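Local coordinates for protein bifunctional cytochrome P450/NADPH--P450 reductase (Deinococcus aerius, PDB 7F3H) that is the heme domain of a self-sufficient cytochrome P450 whose full-length chain also holds an NADPH-dependent reductase, and catalyses hydroxylation, at residues Met313-Asp316 against Val317-Arg320; Tyr349-Arg352 against Lys353-Val357; Glu250-Asp254 against Glu255-Tyr259. All coordinates share one frame; numbering follows the deposited sequence.

Contact 1: residues Met313-Asp316 against Val317-Arg320; sequences MRLD and VIPR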
# COMPACT_ATOMS: atom_id res chain seq x y z
N MET A 313 18.27 -5.12 9.62
CA MET A 313 19.08 -4.84 8.44
C MET A 313 20.00 -6.01 8.10
O MET A 313 20.47 -6.11 6.96
CB MET A 313 19.90 -3.56 8.65
CG MET A 313 19.03 -2.31 8.82
SD MET A 313 17.64 -2.22 7.63
CE MET A 313 18.47 -2.25 6.05
N ARG A 314 20.20 -6.94 9.03
CA ARG A 314 20.97 -8.14 8.75
C ARG A 314 20.13 -9.24 8.12
O ARG A 314 20.68 -10.29 7.78
CB ARG A 314 21.61 -8.66 10.04
CG ARG A 314 22.83 -7.84 10.46
CD ARG A 314 23.29 -8.20 11.85
NE ARG A 314 24.13 -9.39 11.85
CZ ARG A 314 24.35 -10.16 12.92
NH1 ARG A 314 23.81 -9.85 14.10
NH2 ARG A 314 25.13 -11.23 12.82
N LEU A 315 18.82 -9.03 7.95
CA LEU A 315 17.94 -10.01 7.34
C LEU A 315 18.20 -10.14 5.84
O LEU A 315 18.53 -9.16 5.16
CB LEU A 315 16.49 -9.61 7.53
CG LEU A 315 15.89 -9.63 8.92
CD1 LEU A 315 14.53 -9.01 8.75
CD2 LEU A 315 15.82 -11.03 9.45
N ASP A 316 17.99 -11.37 5.31
CA ASP A 316 18.12 -11.62 3.87
C ASP A 316 16.91 -12.33 3.27
O ASP A 316 16.33 -11.87 2.27
CB ASP A 316 19.35 -12.47 3.56
CG ASP A 316 19.30 -13.02 2.17
OD1 ASP A 316 19.10 -12.22 1.23
OD2 ASP A 316 19.38 -14.24 2.02
N VAL A 317 16.51 -13.45 3.88
CA VAL A 317 15.37 -14.21 3.39
C VAL A 317 14.09 -13.37 3.48
O VAL A 317 13.34 -13.24 2.51
CB VAL A 317 15.23 -15.52 4.20
CG1 VAL A 317 13.90 -16.23 3.88
CG2 VAL A 317 16.42 -16.43 3.94
N ILE A 318 13.83 -12.78 4.65
CA ILE A 318 12.55 -12.07 4.88
C ILE A 318 12.38 -10.88 3.93
O ILE A 318 11.30 -10.73 3.34
CB ILE A 318 12.42 -11.70 6.36
CG1 ILE A 318 12.00 -12.94 7.17
CG2 ILE A 318 11.48 -10.55 6.58
CD1 ILE A 318 11.88 -12.67 8.67
N PRO A 319 13.38 -9.99 3.75
CA PRO A 319 13.28 -8.98 2.68
C PRO A 319 12.95 -9.56 1.31
O PRO A 319 12.12 -9.00 0.58
CB PRO A 319 14.66 -8.32 2.69
CG PRO A 319 15.18 -8.52 4.05
CD PRO A 319 14.64 -9.83 4.51
N ARG A 320 13.60 -10.66 0.91
CA ARG A 320 13.33 -11.15 -0.44
C ARG A 320 11.93 -11.76 -0.54
O ARG A 320 11.25 -11.62 -1.57
CB ARG A 320 14.41 -12.14 -0.82
CG ARG A 320 15.75 -11.45 -1.13
CD ARG A 320 16.77 -12.44 -1.70
NE ARG A 320 17.29 -13.35 -0.69
CZ ARG A 320 17.23 -14.69 -0.74
NH1 ARG A 320 16.64 -15.31 -1.77
NH2 ARG A 320 17.77 -15.41 0.24
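The carboxylate of D316 lies at the edge of the R320 guanidinium, close to its plane, the two planes inclined by 25°. R320 grips side-on with two nitrogens: NE reaches D316 OD1 at 2.9 Å and NH2 reaches D316 OD2 at 2.7 Å. Both oxygens lie near the guanidinium plane, and each is met on its syn side, although the nitrogens stand well out of the carboxylate plane. With CG anti to the backbone N (chi1 165°), D316 carries its carboxylate across to R320, whose chain bends at chi3. Helix 317-329, the K helix of the P450 fold, starts here, and R320 N donates to D316 O at 3.3 Å in its first turn. D316 occupies the N-cap position, but its side chain makes no capping bond; E296 of helix 287-300 instead accepts the N-H groups of D316, V317 and I318. On the apolar side, L315 CB touches P319 CD at 3.5 Å. Because R320 NH1 also bonds D380 OD1 and I379 O, the buried arginine is shared between two carboxylates, which should favour its charged form and restrain its rotation.

Contact 2: residues Tyr349-Arg352 against Lys353-Val357; sequences YEIR and KGQQV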
# COMPACT_ATOMS: atom_id res chain seq x y z
N TYR A 349 0.30 3.09 -30.95
CA TYR A 349 -0.92 3.34 -30.19
C TYR A 349 -1.00 4.79 -29.73
O TYR A 349 -0.09 5.27 -29.05
CB TYR A 349 -0.96 2.41 -28.97
CG TYR A 349 -0.90 0.94 -29.32
CD1 TYR A 349 -1.89 0.34 -30.11
CD2 TYR A 349 0.16 0.15 -28.88
CE1 TYR A 349 -1.84 -1.00 -30.41
CE2 TYR A 349 0.22 -1.20 -29.19
CZ TYR A 349 -0.78 -1.78 -29.95
OH TYR A 349 -0.70 -3.14 -30.25
N GLU A 350 -2.09 5.48 -30.09
CA GLU A 350 -2.25 6.88 -29.70
C GLU A 350 -2.90 6.99 -28.33
O GLU A 350 -3.80 6.22 -28.01
CB GLU A 350 -3.07 7.68 -30.71
CG GLU A 350 -2.91 9.18 -30.43
CD GLU A 350 -3.78 10.06 -31.29
OE1 GLU A 350 -3.86 9.82 -32.52
OE2 GLU A 350 -4.38 11.01 -30.73
N ILE A 351 -2.34 7.85 -27.49
CA ILE A 351 -2.92 8.24 -26.21
C ILE A 351 -3.12 9.75 -26.25
O ILE A 351 -2.14 10.50 -26.25
CB ILE A 351 -2.03 7.83 -25.04
CG1 ILE A 351 -1.54 6.38 -25.22
CG2 ILE A 351 -2.76 8.07 -23.71
CD1 ILE A 351 -2.65 5.31 -25.24
N ARG A 352 -4.37 10.19 -26.30
CA ARG A 352 -4.68 11.61 -26.42
C ARG A 352 -4.36 12.38 -25.15
O ARG A 352 -4.38 11.84 -24.04
CB ARG A 352 -6.15 11.78 -26.77
CG ARG A 352 -6.51 11.16 -28.10
CD ARG A 352 -7.97 11.35 -28.39
NE ARG A 352 -8.18 11.47 -29.83
CZ ARG A 352 -8.03 12.59 -30.52
NH1 ARG A 352 -7.68 13.72 -29.91
NH2 ARG A 352 -8.24 12.57 -31.83
N LYS A 353 -4.01 13.66 -25.32
CA LYS A 353 -3.84 14.53 -24.16
C LYS A 353 -5.01 14.36 -23.19
O LYS A 353 -6.18 14.43 -23.58
CB LYS A 353 -3.73 15.99 -24.61
CG LYS A 353 -3.24 16.91 -23.50
CD LYS A 353 -3.37 18.38 -23.85
CE LYS A 353 -2.58 19.24 -22.86
NZ LYS A 353 -2.99 20.68 -22.86
N GLY A 354 -4.67 14.14 -21.92
CA GLY A 354 -5.65 13.96 -20.87
C GLY A 354 -6.16 12.55 -20.68
O GLY A 354 -6.71 12.24 -19.62
N GLN A 355 -5.95 11.65 -21.64
CA GLN A 355 -6.36 10.26 -21.47
C GLN A 355 -5.55 9.60 -20.35
O GLN A 355 -4.32 9.76 -20.29
CB GLN A 355 -6.18 9.49 -22.78
CG GLN A 355 -6.52 8.02 -22.72
CD GLN A 355 -7.97 7.75 -22.28
OE1 GLN A 355 -8.93 8.22 -22.91
NE2 GLN A 355 -8.12 6.95 -21.22
N GLN A 356 -6.24 8.94 -19.42
CA GLN A 356 -5.60 8.11 -18.39
C GLN A 356 -5.20 6.75 -18.96
O GLN A 356 -5.96 6.13 -19.71
CB GLN A 356 -6.55 7.86 -17.22
CG GLN A 356 -6.68 8.99 -16.22
CD GLN A 356 -7.54 8.60 -15.05
OE1 GLN A 356 -7.13 7.81 -14.20
NE2 GLN A 356 -8.76 9.11 -15.02
N VAL A 357 -4.04 6.26 -18.55
CA VAL A 357 -3.63 4.87 -18.80
C VAL A 357 -3.30 4.23 -17.47
O VAL A 357 -2.45 4.74 -16.72
CB VAL A 357 -2.43 4.78 -19.75
CG1 VAL A 357 -2.08 3.30 -20.00
CG2 VAL A 357 -2.74 5.50 -21.04
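I351 and V357 meet through their CG2 methyls, 3.7 Å apart, where a type II beta turn from R352 to Q355 joins strand 349-351 to strand 356-359. The two side chains cross at about a right angle. I351 CG2, anti to the backbone N, also meets Q355 CB at 3.8 Å. The turn is closed by Q355 N, which donates to R352 O at 2.9 Å from above the carbonyl plane. At its third position G354 has a positive phi of 86°, a backbone shape in which a CB would collide with the carbonyl oxygen of K353. Farther out, D342 OD1 accepts from K353 N, while backbone bonds tie G354 and Q355 to A339 and V357 to V337, setting the turn against strand 336-339 of the P450 beta sheet. I54 of strand 51-56 packs on Q355 and V357. E350 OE2 lies over the centre of one face of the R352 guanidinium, 3.9 Å from R352 NE: a long, purely electrostatic pairing. The Q355 amide serves two carbonyls through NE2, T52 O and its neighbour Q356 O, the latter at 2.8 Å, in the carbonyl plane and on a lone pair.

Contact 3: residues Glu250-Asp254 against Glu255-Tyr259; sequences ERLSD and ENIRY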
# COMPACT_ATOMS: atom_id res chain seq x y z
N GLU A 250 10.31 28.18 3.46
CA GLU A 250 9.02 28.18 4.14
C GLU A 250 8.79 26.90 4.93
O GLU A 250 9.26 25.83 4.57
CB GLU A 250 7.90 28.34 3.10
CG GLU A 250 7.97 29.67 2.33
CD GLU A 250 6.90 29.80 1.26
OE1 GLU A 250 5.75 29.37 1.50
OE2 GLU A 250 7.20 30.36 0.18
N ARG A 251 8.04 27.03 6.03
CA ARG A 251 7.55 25.87 6.77
C ARG A 251 6.21 25.43 6.20
O ARG A 251 5.57 26.14 5.41
CB ARG A 251 7.41 26.18 8.26
CG ARG A 251 8.72 26.20 9.04
CD ARG A 251 8.49 26.39 10.54
NE ARG A 251 8.02 27.74 10.85
CZ ARG A 251 6.75 28.08 11.12
NH1 ARG A 251 5.79 27.15 11.14
NH2 ARG A 251 6.43 29.34 11.38
N LEU A 252 5.79 24.23 6.58
CA LEU A 252 4.47 23.78 6.20
C LEU A 252 3.44 24.49 7.07
O LEU A 252 3.68 24.69 8.26
CB LEU A 252 4.36 22.26 6.36
CG LEU A 252 5.19 21.38 5.40
CD1 LEU A 252 4.84 19.94 5.63
CD2 LEU A 252 4.93 21.73 3.96
N SER A 253 2.32 24.91 6.46
CA SER A 253 1.17 25.41 7.22
C SER A 253 0.60 24.34 8.15
O SER A 253 0.80 23.13 7.95
CB SER A 253 0.06 25.90 6.30
OG SER A 253 -0.70 24.83 5.77
N ASP A 254 -0.19 24.79 9.12
CA ASP A 254 -0.82 23.85 10.05
C ASP A 254 -1.86 23.00 9.33
O ASP A 254 -1.94 21.78 9.56
CB ASP A 254 -1.45 24.61 11.24
CG ASP A 254 -0.42 25.09 12.29
OD1 ASP A 254 0.76 24.63 12.36
OD2 ASP A 254 -0.82 25.96 13.09
N GLU A 255 -2.62 23.61 8.42
CA GLU A 255 -3.59 22.86 7.63
C GLU A 255 -2.88 21.75 6.87
O GLU A 255 -3.27 20.58 6.93
CB GLU A 255 -4.26 23.78 6.61
CG GLU A 255 -5.55 23.24 6.06
CD GLU A 255 -6.00 23.92 4.81
OE1 GLU A 255 -5.16 24.54 4.15
OE2 GLU A 255 -7.21 23.90 4.50
N ASN A 256 -1.77 22.09 6.20
CA ASN A 256 -1.09 21.09 5.39
C ASN A 256 -0.43 20.01 6.25
O ASN A 256 -0.35 18.86 5.81
CB ASN A 256 -0.08 21.75 4.46
CG ASN A 256 0.43 20.79 3.40
OD1 ASN A 256 1.44 20.10 3.61
ND2 ASN A 256 -0.30 20.72 2.27
N ILE A 257 0.09 20.36 7.43
CA ILE A 257 0.60 19.33 8.34
C ILE A 257 -0.50 18.33 8.70
O ILE A 257 -0.27 17.11 8.74
CB ILE A 257 1.19 19.97 9.61
CG1 ILE A 257 2.45 20.75 9.27
CG2 ILE A 257 1.46 18.89 10.65
CD1 ILE A 257 2.94 21.64 10.40
N ARG A 258 -1.70 18.83 9.02
CA ARG A 258 -2.77 17.88 9.34
C ARG A 258 -3.06 17.01 8.13
O ARG A 258 -3.24 15.79 8.27
CB ARG A 258 -4.04 18.60 9.83
CG ARG A 258 -5.29 17.94 9.30
CD ARG A 258 -6.56 18.48 9.88
NE ARG A 258 -6.97 19.79 9.39
CZ ARG A 258 -7.58 20.01 8.23
NH1 ARG A 258 -7.82 19.02 7.41
NH2 ARG A 258 -7.95 21.24 7.86
N TYR A 259 -3.08 17.63 6.94
CA TYR A 259 -3.28 16.88 5.70
C TYR A 259 -2.23 15.78 5.54
O TYR A 259 -2.56 14.64 5.19
CB TYR A 259 -3.24 17.83 4.52
CG TYR A 259 -4.54 18.53 4.28
CD1 TYR A 259 -5.75 17.92 4.62
CD2 TYR A 259 -4.58 19.80 3.71
CE1 TYR A 259 -6.96 18.57 4.40
CE2 TYR A 259 -5.79 20.45 3.49
CZ TYR A 259 -6.96 19.83 3.83
OH TYR A 259 -8.14 20.47 3.60
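S253 OG accepts the backbone N-H of N256 at 3.0 Å, an almost straight bond (163°) that makes S253 the N-cap of helix 254-285. For this the hydroxyl sits between the backbone N and the carbonyl carbon (chi1 79°), close enough to the helix for OG to lie 3.4 Å from N256 CB as well. The main chain continues the pattern: I257 N donates to S253 O at 2.9 Å, and R258 N to D254 O at 3.0 Å. An alanine in place of S253 would lack the hydroxyl, and the N-H of N256 would probably lose its capping acceptor, leaving the first turn less firmly fixed. The charged ends are paired with a neighbouring helix: D254 OD1 with R227 and R258 NE with D220, both of helix 199-227. The N256 amide is held at both ends, its OD1 taking a bond from Q260 NE2 and its ND2 giving one to D88 O. Helix 254-285 is the long helix that crosses the P450 fold beside the heme, and its beginning also carries a hydrophobic staple. L252, just before the cap, sets its CB against I257 CG1 at 3.8 Å. Both methyls of L252 come up to the same amide oxygen, CD2 lying 3.9 Å from N256 OD1, and the two side chains run past each other at a slant. I257 is drawn in closely, its CG1 being 3.2 Å from S253 O, while its side chain runs beside that of D254 in the same direction. Outside the turn, M240 of helix 236-242 touches both L252 and I257, I223 covers I257 from helix 199-227, and I106 of helix 98-107 packs on L252.

Three separate connections in one P450 fold are solved by different chemistry. Their centres lie about 34 to 40 Å apart, with no touch between them and no helix or strand in common. Contacts 1 and 3 both start helices, yet in contact 3 the N-cap side chain bonds the first turn, whereas in contact 1 that task passes to a glutamate of another helix and the aspartate pairs with an arginine. Contact 2 turns between strands and depends on a glycine and backbone bonding. Contact 1 is mostly buried, its ion pair joining a buried arginine to an exposed aspartate; contacts 2 and 3 are partly buried, combining apolar inner faces with charged groups farther out.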